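Local coordinates for protein galactose mutarotase related enzyme (Lactobacillus casei, PDB 3Q1N) that probably binds carbohydrate and acts as an isomerase, as in the aldose 1-epimerase (galactose mutarotase) family of sugar-anomer interconverting enzymes, at residues L161-L166 with A216-A221; V208-S213 with P237-W242; L231-F236 with V254-G259; F156-L161 with S222-H227. All coordinates share one frame; numbering follows the deposited sequence. Where two conformers were deposited one is given.

Contact 1 (L161-L166 with A216-A221). With NO3 (nitrate ion), chain F; EDO (1,2-ethanediol), chain S.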
# COMPACT_ATOMS: atom_id res chain seq x y z
N LEU A 161 3.33 -6.05 14.99
CA LEU A 161 2.15 -5.37 14.55
C LEU A 161 1.05 -5.73 15.53
O LEU A 161 0.82 -6.90 15.80
CB LEU A 161 1.75 -5.82 13.15
CG LEU A 161 0.73 -4.92 12.48
CD1 LEU A 161 1.40 -3.64 12.06
CD2 LEU A 161 0.10 -5.63 11.26
N THR A 162 0.40 -4.72 16.08
CA THR A 162 -0.73 -4.92 16.96
C THR A 162 -1.95 -4.37 16.27
O THR A 162 -1.89 -3.26 15.71
CB THR A 162 -0.51 -4.25 18.34
OG1 THR A 162 0.71 -4.73 18.90
CG2 THR A 162 -1.63 -4.58 19.30
N VAL A 163 -3.04 -5.14 16.27
CA VAL A 163 -4.26 -4.75 15.52
C VAL A 163 -5.50 -4.72 16.39
O VAL A 163 -5.60 -5.44 17.37
CB VAL A 163 -4.51 -5.65 14.31
CG1 VAL A 163 -3.30 -5.64 13.36
CG2 VAL A 163 -4.88 -7.10 14.71
N GLU A 164 -6.44 -3.86 16.01
CA GLU A 164 -7.75 -3.85 16.65
C GLU A 164 -8.81 -3.25 15.74
O GLU A 164 -8.48 -2.41 14.90
CB GLU A 164 -7.69 -3.08 17.98
CG GLU A 164 -7.48 -1.60 17.89
CD GLU A 164 -8.75 -0.77 17.54
OE1 GLU A 164 -9.88 -1.23 17.77
OE2 GLU A 164 -8.58 0.37 17.05
N PRO A 165 -10.08 -3.69 15.90
CA PRO A 165 -10.47 -4.85 16.69
C PRO A 165 -10.17 -6.11 15.93
O PRO A 165 -9.83 -6.05 14.75
CB PRO A 165 -12.00 -4.68 16.83
CG PRO A 165 -12.40 -4.00 15.55
CD PRO A 165 -11.25 -2.99 15.33
N LEU A 166 -10.30 -7.24 16.58
CA LEU A 166 -10.11 -8.54 15.93
C LEU A 166 -11.24 -9.47 16.39
O LEU A 166 -11.36 -9.75 17.59
CB LEU A 166 -8.71 -9.08 16.28
CG LEU A 166 -8.04 -10.11 15.40
CD1 LEU A 166 -7.94 -9.64 13.91
CD2 LEU A 166 -6.66 -10.50 15.97
N ALA A 216 -9.31 -1.89 12.35
CA ALA A 216 -9.43 -0.45 12.23
C ALA A 216 -8.10 0.24 12.41
O ALA A 216 -7.84 1.24 11.76
CB ALA A 216 -10.42 0.06 13.28
N LYS A 217 -7.27 -0.30 13.31
CA LYS A 217 -5.96 0.27 13.59
C LYS A 217 -4.91 -0.81 13.66
O LYS A 217 -5.17 -1.90 14.17
CB LYS A 217 -5.97 1.07 14.88
CG LYS A 217 -6.95 2.25 14.82
CD LYS A 217 -6.49 3.33 15.81
CE LYS A 217 -7.49 4.44 15.91
NZ LYS A 217 -6.96 5.52 16.78
N ALA A 218 -3.75 -0.50 13.10
CA ALA A 218 -2.62 -1.43 13.10
C ALA A 218 -1.36 -0.61 13.45
O ALA A 218 -1.02 0.37 12.76
CB ALA A 218 -2.47 -2.10 11.74
N THR A 219 -0.73 -0.99 14.56
CA THR A 219 0.44 -0.30 15.10
C THR A 219 1.72 -1.10 14.88
O THR A 219 1.77 -2.27 15.26
CB THR A 219 0.26 0.01 16.61
OG1 THR A 219 -0.83 0.93 16.76
CG2 THR A 219 1.50 0.60 17.21
N LEU A 220 2.72 -0.44 14.31
CA LEU A 220 4.08 -0.99 14.10
C LEU A 220 4.95 -0.34 15.18
O LEU A 220 5.13 0.89 15.21
CB LEU A 220 4.60 -0.66 12.70
CG LEU A 220 6.06 -1.00 12.43
CD1 LEU A 220 6.33 -2.51 12.46
CD2 LEU A 220 6.49 -0.37 11.09
N ALA A 221 5.44 -1.16 16.11
CA ALA A 221 6.16 -0.65 17.27
C ALA A 221 7.11 -1.70 17.85
O ALA A 221 6.86 -2.91 17.73
CB ALA A 221 5.17 -0.24 18.35
N NO3 F . -3.41 -0.95 17.94
O1 NO3 F . -3.39 0.10 17.05
O2 NO3 F . -4.35 -1.97 17.80
O3 NO3 F . -2.50 -1.00 19.00
C1 EDO S . -9.85 3.42 11.07
O1 EDO S . -9.22 3.71 12.35
C2 EDO S . -9.49 4.44 9.98
O2 EDO S . -10.42 4.73 8.95
O HOH W 1 2.82 -3.10 18.07
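V163 and A218 face each other across neighbouring antiparallel strands of the large sheet in this galactose mutarotase-type beta-sandwich, a pairing that ends in a classic beta bulge at A216 and K217. V163 brings CG1 to 4.0 Å from CB of A218, the two forming a non-hydrogen-bonded pair. L161 shares their face. Its CG stands anti to the backbone N (chi1 -166°), and CD1 beyond it leans over the partner strand, 3.5 Å from O of T219. This buried apolar face continues onto L239 of strand 238-242, which both L161 and A218 touch.

The other face, lined by T162, E164, K217 and T219, is polar. T162 with T219 and E164 with K217 are hydrogen-bonded pairs, each joined by two backbone bonds. The side chains of E164 and K217 lie side by side and point the same way. Because the glutamate bends at chi2 (80°), its carboxylate turns onto the aliphatic part of the lysine, with OE2 3.3 Å from CG of K217 in the lysine conformer given. Their charged ends do not meet; NZ of K217 instead forms a salt bridge with E292. T219 donates from OG1 to O1 of a bound nitrate, probably from the crystallisation liquor, at 2.7 Å, and this hydroxyl also pairs with T230.

At the bulge, a cis peptide precedes P165, whose CD rests 3.8 Å from CB of A216. O of E164 is gripped twice, by K217 N at 2.9 Å and by A216 N at 2.7 Å, the latter tilted 26° from the carbonyl plane.

Contact 2 (V208-S213 with P237-W242)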
# COMPACT_ATOMS: atom_id res chain seq x y z
N VAL A 208 3.03 -10.95 3.70
CA VAL A 208 2.00 -11.45 4.61
C VAL A 208 0.76 -10.56 4.49
O VAL A 208 0.72 -9.42 4.96
CB VAL A 208 2.52 -11.45 6.08
CG1 VAL A 208 1.41 -11.94 7.07
CG2 VAL A 208 3.78 -12.36 6.20
N ILE A 209 -0.25 -11.06 3.80
CA ILE A 209 -1.48 -10.30 3.55
C ILE A 209 -2.55 -10.67 4.57
O ILE A 209 -3.15 -11.73 4.47
CB ILE A 209 -2.05 -10.56 2.13
CG1 ILE A 209 -0.96 -10.44 1.07
CG2 ILE A 209 -3.21 -9.58 1.86
CD1 ILE A 209 -1.42 -10.93 -0.34
N LEU A 210 -2.79 -9.81 5.55
CA LEU A 210 -3.80 -10.08 6.57
C LEU A 210 -5.20 -10.01 5.98
O LEU A 210 -5.57 -9.03 5.30
CB LEU A 210 -3.71 -9.07 7.74
CG LEU A 210 -2.36 -8.99 8.44
CD1 LEU A 210 -2.46 -7.96 9.58
CD2 LEU A 210 -1.92 -10.32 9.00
N ALA A 211 -5.97 -11.05 6.25
CA ALA A 211 -7.29 -11.24 5.69
C ALA A 211 -8.40 -10.66 6.56
O ALA A 211 -9.56 -10.61 6.10
CB ALA A 211 -7.54 -12.72 5.47
N ASN A 212 -8.08 -10.22 7.78
CA ASN A 212 -9.10 -9.80 8.74
C ASN A 212 -9.57 -8.37 8.47
O ASN A 212 -8.97 -7.40 8.94
CB ASN A 212 -8.60 -9.97 10.20
CG ASN A 212 -8.06 -11.35 10.47
OD1 ASN A 212 -6.98 -11.68 10.01
ND2 ASN A 212 -8.75 -12.13 11.31
N SER A 213 -10.67 -8.23 7.72
CA SER A 213 -11.08 -6.90 7.23
C SER A 213 -11.65 -5.97 8.28
O SER A 213 -11.78 -4.77 8.03
CB SER A 213 -12.06 -7.04 6.08
OG SER A 213 -11.48 -7.80 5.05
N PRO A 237 -9.76 -3.29 3.06
CA PRO A 237 -10.08 -4.63 3.56
C PRO A 237 -8.88 -5.44 3.95
O PRO A 237 -8.98 -6.29 4.84
CB PRO A 237 -10.86 -5.28 2.41
CG PRO A 237 -10.49 -4.51 1.20
CD PRO A 237 -10.22 -3.08 1.68
N TYR A 238 -7.72 -5.21 3.33
CA TYR A 238 -6.55 -6.06 3.64
C TYR A 238 -5.34 -5.19 3.98
O TYR A 238 -5.35 -3.99 3.71
CB TYR A 238 -6.25 -7.00 2.45
CG TYR A 238 -7.48 -7.69 1.93
CD1 TYR A 238 -8.21 -8.52 2.74
CD2 TYR A 238 -7.96 -7.44 0.63
CE1 TYR A 238 -9.34 -9.13 2.32
CE2 TYR A 238 -9.12 -8.09 0.18
CZ TYR A 238 -9.76 -8.95 1.05
OH TYR A 238 -10.92 -9.61 0.69
N LEU A 239 -4.33 -5.81 4.60
CA LEU A 239 -3.16 -5.11 5.11
C LEU A 239 -1.98 -6.01 4.97
O LEU A 239 -1.99 -7.12 5.53
CB LEU A 239 -3.35 -4.72 6.59
CG LEU A 239 -2.26 -3.79 7.15
CD1 LEU A 239 -2.25 -2.42 6.45
CD2 LEU A 239 -2.46 -3.61 8.70
N THR A 240 -0.94 -5.56 4.28
CA THR A 240 0.17 -6.43 3.93
C THR A 240 1.48 -5.99 4.59
O THR A 240 1.81 -4.82 4.59
CB THR A 240 0.33 -6.51 2.42
OG1 THR A 240 -0.85 -7.10 1.87
CG2 THR A 240 1.53 -7.35 2.02
N ILE A 241 2.20 -6.96 5.15
CA ILE A 241 3.51 -6.72 5.74
C ILE A 241 4.56 -7.34 4.82
O ILE A 241 4.39 -8.48 4.36
CB ILE A 241 3.62 -7.32 7.15
CG1 ILE A 241 2.44 -6.87 8.03
CG2 ILE A 241 4.95 -6.91 7.81
CD1 ILE A 241 1.23 -7.85 8.01
N TRP A 242 5.62 -6.59 4.55
CA TRP A 242 6.70 -7.02 3.61
C TRP A 242 8.04 -6.41 3.98
O TRP A 242 8.11 -5.27 4.40
CB TRP A 242 6.35 -6.63 2.16
CG TRP A 242 7.46 -6.88 1.22
CD1 TRP A 242 7.90 -8.09 0.74
CD2 TRP A 242 8.34 -5.90 0.68
NE1 TRP A 242 8.99 -7.91 -0.07
CE2 TRP A 242 9.27 -6.57 -0.14
CE3 TRP A 242 8.41 -4.50 0.78
CZ2 TRP A 242 10.28 -5.90 -0.84
CZ3 TRP A 242 9.38 -3.84 0.08
CH2 TRP A 242 10.32 -4.54 -0.72
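L210 and I241 meet at the apolar centre, where their side chains slant across one another on the face they share with V208 and L239. CG of L210 lies 3.8 Å from CD1 of I241, in the isoleucine conformer given, while CD1 of L210 reaches 4.4 Å from CD2 of L239. An alanine in place of L210 would probably open a gap beside I241 and L239 and leave the isoleucine tip freer to turn.

On the reverse face, I209 and T240 run alongside each other, OG1 of T240 3.4 Å from both CG1 and CG2 of I209; this hydroxyl is buried with no polar partner in the model. Strands 208-210 and 238-242, antiparallel neighbours in one sheet of the beta-sandwich, alternate hydrogen-bonded and non-hydrogen-bonded pairs, with bonds from V208 N to I241 O, I241 N to V208 O and L210 N to L239 O.

Beyond the strand, at the polar edge, OG of S213 donates to O of P237 at 2.9 Å in the serine conformer given.

Strand 251-258 flanks 238-242 on its other side, backbone hydrogen bonds tie I209 to F173 and A211 to Q171 of strand 171-175, and helix 200-203 packs L203 onto V208 and I241.

Contact 3 (L231-F236 with V254-G259). With EDO (1,2-ethanediol), chain J; EDO (1,2-ethanediol), chain N; EDO (1,2-ethanediol), chain R.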
# COMPACT_ATOMS: atom_id res chain seq x y z
N LEU A 231 -1.51 2.83 11.64
CA LEU A 231 -2.32 3.00 10.43
C LEU A 231 -3.79 2.86 10.77
O LEU A 231 -4.21 1.91 11.41
CB LEU A 231 -1.93 1.98 9.36
CG LEU A 231 -0.51 2.03 8.81
CD1 LEU A 231 -0.31 1.04 7.65
CD2 LEU A 231 -0.05 3.42 8.37
N ASP A 232 -4.57 3.89 10.43
CA ASP A 232 -6.01 3.87 10.58
C ASP A 232 -6.56 3.46 9.21
O ASP A 232 -6.46 4.21 8.26
CB ASP A 232 -6.54 5.26 10.98
CG ASP A 232 -5.97 5.75 12.33
OD1 ASP A 232 -5.27 4.99 13.03
OD2 ASP A 232 -6.19 6.91 12.67
N ILE A 233 -7.08 2.25 9.11
CA ILE A 233 -7.32 1.61 7.79
C ILE A 233 -8.65 0.84 7.71
O ILE A 233 -8.78 -0.13 6.98
CB ILE A 233 -6.09 0.72 7.39
CG1 ILE A 233 -5.59 -0.07 8.58
CG2 ILE A 233 -4.97 1.61 6.87
CD1 ILE A 233 -6.50 -1.09 9.08
N SER A 234 -9.69 1.32 8.40
CA SER A 234 -11.00 0.63 8.36
C SER A 234 -11.50 0.48 6.93
O SER A 234 -12.16 -0.50 6.59
CB SER A 234 -12.06 1.38 9.17
OG SER A 234 -11.79 1.36 10.57
N ASP A 235 -11.22 1.48 6.08
CA ASP A 235 -11.69 1.47 4.70
C ASP A 235 -11.01 0.43 3.80
O ASP A 235 -11.51 0.14 2.70
CB ASP A 235 -11.48 2.85 4.03
CG ASP A 235 -12.42 3.93 4.53
OD1 ASP A 235 -13.32 3.67 5.36
OD2 ASP A 235 -12.24 5.11 4.13
N PHE A 236 -9.84 -0.06 4.20
CA PHE A 236 -9.03 -0.96 3.37
C PHE A 236 -9.25 -2.38 3.89
O PHE A 236 -8.96 -2.65 5.05
CB PHE A 236 -7.55 -0.55 3.42
CG PHE A 236 -7.23 0.67 2.61
CD1 PHE A 236 -7.47 1.94 3.10
CD2 PHE A 236 -6.75 0.54 1.33
CE1 PHE A 236 -7.21 3.05 2.33
CE2 PHE A 236 -6.48 1.62 0.56
CZ PHE A 236 -6.75 2.92 1.06
N VAL A 254 4.17 -1.73 5.58
CA VAL A 254 2.85 -2.07 6.13
C VAL A 254 1.89 -1.37 5.20
O VAL A 254 1.82 -0.14 5.16
CB VAL A 254 2.68 -1.63 7.61
CG1 VAL A 254 1.32 -2.17 8.14
CG2 VAL A 254 3.87 -2.14 8.48
N GLU A 255 1.18 -2.17 4.38
CA GLU A 255 0.62 -1.74 3.13
C GLU A 255 -0.89 -1.91 3.05
O GLU A 255 -1.39 -3.04 2.96
CB GLU A 255 1.28 -2.52 1.99
CG GLU A 255 2.84 -2.63 2.06
CD GLU A 255 3.39 -3.63 1.07
OE1 GLU A 255 2.59 -4.26 0.33
OE2 GLU A 255 4.63 -3.83 1.02
N PRO A 256 -1.63 -0.80 3.13
CA PRO A 256 -3.08 -0.93 3.01
C PRO A 256 -3.47 -1.37 1.59
O PRO A 256 -3.06 -0.72 0.62
CB PRO A 256 -3.59 0.48 3.34
CG PRO A 256 -2.50 1.12 4.18
CD PRO A 256 -1.24 0.57 3.56
N PHE A 257 -4.29 -2.42 1.49
CA PHE A 257 -4.73 -3.01 0.20
C PHE A 257 -6.25 -2.97 0.07
O PHE A 257 -6.98 -3.57 0.91
CB PHE A 257 -4.33 -4.50 0.07
CG PHE A 257 -2.89 -4.80 -0.37
CD1 PHE A 257 -1.89 -3.85 -0.44
CD2 PHE A 257 -2.57 -6.10 -0.68
CE1 PHE A 257 -0.59 -4.20 -0.83
CE2 PHE A 257 -1.29 -6.44 -1.07
CZ PHE A 257 -0.31 -5.52 -1.14
N ASP A 258 -6.74 -2.30 -0.98
CA ASP A 258 -8.12 -2.49 -1.47
C ASP A 258 -8.08 -3.32 -2.75
O ASP A 258 -8.38 -2.85 -3.82
CB ASP A 258 -8.80 -1.13 -1.68
CG ASP A 258 -10.28 -1.26 -2.02
OD1 ASP A 258 -10.90 -2.30 -1.68
OD2 ASP A 258 -10.83 -0.29 -2.62
N GLY A 259 -7.67 -4.59 -2.59
CA GLY A 259 -7.45 -5.51 -3.68
C GLY A 259 -6.38 -6.49 -3.25
O GLY A 259 -5.93 -6.48 -2.10
C1 EDO J . 4.71 -6.46 -1.03
O1 EDO J . 3.50 -5.93 -1.61
C2 EDO J . 5.78 -6.74 -2.06
O2 EDO J . 6.15 -5.55 -2.79
C1 EDO N . -13.96 -3.10 -0.11
O1 EDO N . -13.40 -3.66 -1.32
C2 EDO N . -14.96 -2.02 -0.46
O2 EDO N . -14.26 -0.80 -0.68
C1 EDO R . -14.64 8.48 2.43
O1 EDO R . -13.34 9.06 2.30
C2 EDO R . -14.52 7.08 3.02
O2 EDO R . -13.81 7.13 4.27
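P256 is the bump of this contact, and L231, I233 and F236 shape the hollow that receives it. The proline ring enters from strand 251-258. CB rests over one face of the F236 ring, 3.9 Å from the centroid and 22° off the normal, displaced toward the CG and CD2 side of the ring. CG of P256 points instead into the angle between I233, whose CG2 is 3.7 Å away, and L231, whose CD1 is 4.1 Å away. The side chains of I233 and P256 cross at about a right angle.

Two residues earlier in the strand, V254 meets L231, whose CD1 nestles 3.6 Å from CG1 of V254 and 3.5 Å from the carbonyl O of the same residue. The F236 ring is also met at its rim, where C of F257 lies in the ring plane and CB of D258 is 4.0 Å from CD2. A type I turn from I233 to F236, closed by F236 N to I233 O, carries the ring there. An alanine at F236 would probably leave one side of P256 without its aromatic cover and open a gap next to L140 and L289, which also pack on this ring.

Strand 229-232 and strand 251-258 belong to different sheets, so L231 and the turn after it pack across the interior of the sandwich. The contact is almost wholly apolar, and the polar atom it buries, O of V254, has no partner in the model; cohesion therefore rests on close-fitting carbon surfaces and a CH-pi contact.

Contact 4 (F156-L161 with S222-H227). With EDO (1,2-ethanediol), chain P; EDO (1,2-ethanediol), chain L.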
# COMPACT_ATOMS: atom_id res chain seq x y z
N PHE A 156 15.26 -7.85 13.03
CA PHE A 156 14.38 -6.76 13.44
C PHE A 156 14.40 -6.68 14.98
O PHE A 156 14.37 -7.69 15.67
CB PHE A 156 12.96 -6.92 12.93
CG PHE A 156 12.85 -6.99 11.44
CD1 PHE A 156 13.30 -5.94 10.65
CD2 PHE A 156 12.28 -8.09 10.84
CE1 PHE A 156 13.20 -5.99 9.27
CE2 PHE A 156 12.18 -8.17 9.43
CZ PHE A 156 12.63 -7.11 8.66
N ASP A 157 14.45 -5.46 15.53
CA ASP A 157 14.61 -5.32 16.99
C ASP A 157 13.30 -5.35 17.77
O ASP A 157 12.85 -4.32 18.31
CB ASP A 157 15.39 -4.05 17.32
CG ASP A 157 15.79 -3.94 18.78
OD1 ASP A 157 15.80 -4.98 19.49
OD2 ASP A 157 16.15 -2.80 19.22
N ASP A 158 12.70 -6.54 17.84
CA ASP A 158 11.48 -6.79 18.61
C ASP A 158 10.29 -5.90 18.20
O ASP A 158 9.63 -5.30 19.03
CB ASP A 158 11.79 -6.69 20.11
CG ASP A 158 12.85 -7.68 20.55
OD1 ASP A 158 12.99 -8.75 19.88
OD2 ASP A 158 13.54 -7.38 21.55
N TYR A 159 10.01 -5.86 16.90
CA TYR A 159 8.87 -5.16 16.35
C TYR A 159 7.69 -6.11 16.21
O TYR A 159 7.85 -7.29 15.78
CB TYR A 159 9.20 -4.54 14.98
CG TYR A 159 9.98 -3.25 15.09
CD1 TYR A 159 11.37 -3.25 15.23
CD2 TYR A 159 9.34 -2.03 15.09
CE1 TYR A 159 12.07 -2.10 15.40
CE2 TYR A 159 10.03 -0.86 15.21
CZ TYR A 159 11.40 -0.89 15.37
OH TYR A 159 12.13 0.26 15.50
N ASP A 160 6.52 -5.62 16.57
CA ASP A 160 5.28 -6.35 16.38
C ASP A 160 4.31 -5.44 15.66
O ASP A 160 4.46 -4.22 15.68
CB ASP A 160 4.60 -6.75 17.72
CG ASP A 160 5.38 -7.75 18.58
OD1 ASP A 160 6.37 -8.40 18.19
OD2 ASP A 160 5.00 -7.83 19.77
N LEU A 161 3.33 -6.05 14.99
CA LEU A 161 2.15 -5.37 14.55
C LEU A 161 1.05 -5.73 15.53
O LEU A 161 0.82 -6.90 15.80
CB LEU A 161 1.75 -5.82 13.15
CG LEU A 161 0.73 -4.92 12.48
CD1 LEU A 161 1.40 -3.64 12.06
CD2 LEU A 161 0.10 -5.63 11.26
N SER A 222 8.11 -1.21 18.56
CA SER A 222 9.03 -2.01 19.37
C SER A 222 9.18 -1.33 20.72
O SER A 222 9.27 -0.11 20.78
CB SER A 222 10.41 -2.06 18.70
OG SER A 222 11.42 -2.47 19.60
N PRO A 223 9.21 -2.13 21.80
CA PRO A 223 9.42 -1.53 23.12
C PRO A 223 10.79 -0.86 23.26
O PRO A 223 10.98 -0.09 24.20
CB PRO A 223 9.31 -2.72 24.06
CG PRO A 223 9.65 -3.92 23.23
CD PRO A 223 9.11 -3.59 21.87
N HIS A 224 11.72 -1.14 22.35
CA HIS A 224 13.07 -0.56 22.44
C HIS A 224 13.25 0.72 21.63
O HIS A 224 14.36 1.24 21.60
CB HIS A 224 14.14 -1.53 21.95
CG HIS A 224 14.07 -2.89 22.57
ND1 HIS A 224 14.15 -3.08 23.94
CD2 HIS A 224 13.96 -4.11 22.02
CE1 HIS A 224 14.07 -4.38 24.19
NE2 HIS A 224 13.94 -5.02 23.04
N HIS A 225 12.20 1.19 20.96
CA HIS A 225 12.32 2.33 20.06
C HIS A 225 11.24 3.35 20.25
O HIS A 225 10.06 3.00 20.35
CB HIS A 225 12.33 1.84 18.61
CG HIS A 225 13.54 1.05 18.31
ND1 HIS A 225 14.72 1.64 17.92
CD2 HIS A 225 13.81 -0.26 18.49
CE1 HIS A 225 15.66 0.72 17.86
NE2 HIS A 225 15.14 -0.44 18.20
N ASP A 226 11.67 4.60 20.25
CA ASP A 226 10.80 5.73 20.60
C ASP A 226 9.67 5.92 19.64
O ASP A 226 8.53 6.20 20.06
CB ASP A 226 11.61 7.05 20.64
CG ASP A 226 12.41 7.22 21.92
OD1 ASP A 226 12.33 6.36 22.82
OD2 ASP A 226 13.16 8.22 22.01
N HIS A 227 9.96 5.84 18.34
CA HIS A 227 8.97 6.16 17.36
C HIS A 227 8.22 4.87 16.95
O HIS A 227 8.78 3.75 16.87
CB HIS A 227 9.60 6.88 16.14
CG HIS A 227 10.11 8.25 16.45
ND1 HIS A 227 9.27 9.31 16.72
CD2 HIS A 227 11.38 8.73 16.59
CE1 HIS A 227 10.00 10.38 17.01
NE2 HIS A 227 11.28 10.05 16.93
C1 EDO P . 12.81 3.63 25.39
O1 EDO P . 11.55 3.29 26.01
C2 EDO P . 12.73 3.28 23.92
O2 EDO P . 11.43 3.60 23.38
C1 EDO L . 18.80 -1.27 17.89
O1 EDO L . 18.40 -0.70 19.16
C2 EDO L . 18.70 -0.34 16.66
O2 EDO L . 19.46 0.89 16.77
O HOH W 2 10.81 2.54 15.68
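The Y159 ring carries CB of S222 over the centre of one face, 3.5 Å from the centroid and only 3° off the normal. Its hydroxyl reaches onward to the next flat group: OH stands 3.2 Å above the plane of the H225 ring, nearest CG, toward the rim. The two rings are nearly parallel but slid apart, barely overlapping. OH of Y159 also meets a water that donates to O of H227, and bonds to N of G149.

At the H225 edge, NE2 donates to OD2 of D157 at 2.8 Å, tilted out of the carboxylate plane, with carboxylate and ring almost perpendicular (87°). H224 makes a similar bond, turned differently: NE2 donates 2.8 Å to OD2 of D158, in the ring plane and onto the anti lone pair. The other oxygen of D157, OD1, approaches CD2 of H224 at 3.2 Å. Two carboxylates so near would tend to stabilise positive charge on the imidazoles.

Segment 222-227 lies in the connection between the antiparallel neighbour strands 217-221 and 229-232, and opens with a type I turn from S222 to H225. S222 is also the head of an ST turn, its OG accepting from N of H224 at 3.1 Å. The same OG, anti to its own backbone N (chi1 163°), donates to O of D157 at 2.7 Å. D157 is the centre of an inverse gamma turn that leads into strand 160-164. OD1 of D158 forms a salt bridge with K151, and OD2 of D157 accepts from an ethanediol, probably from the crystallisation liquor.

How the contacts relate
Along the chain, contact 1 is nested inside the loop closed by contact 4, contact 3 begins after contacts 1 and 4 have closed, and contact 2 alternates with all three. Contacts 1 and 4 share L161 and strand 160-164, with centres about 14 Å apart, so contact 4 continues the same strand pairing into its end loop. Strands 217-221 and 229-232 carry that sheet on to contact 3, about 11 Å from contact 1. Contacts 2 and 3, with centres about 8 Å apart, meet in the other sheet through neighbour strands 238-242 and 251-258. L161, A218 and L231 thus face L239, I241, V254 and P256, joining the two layers of the sandwich.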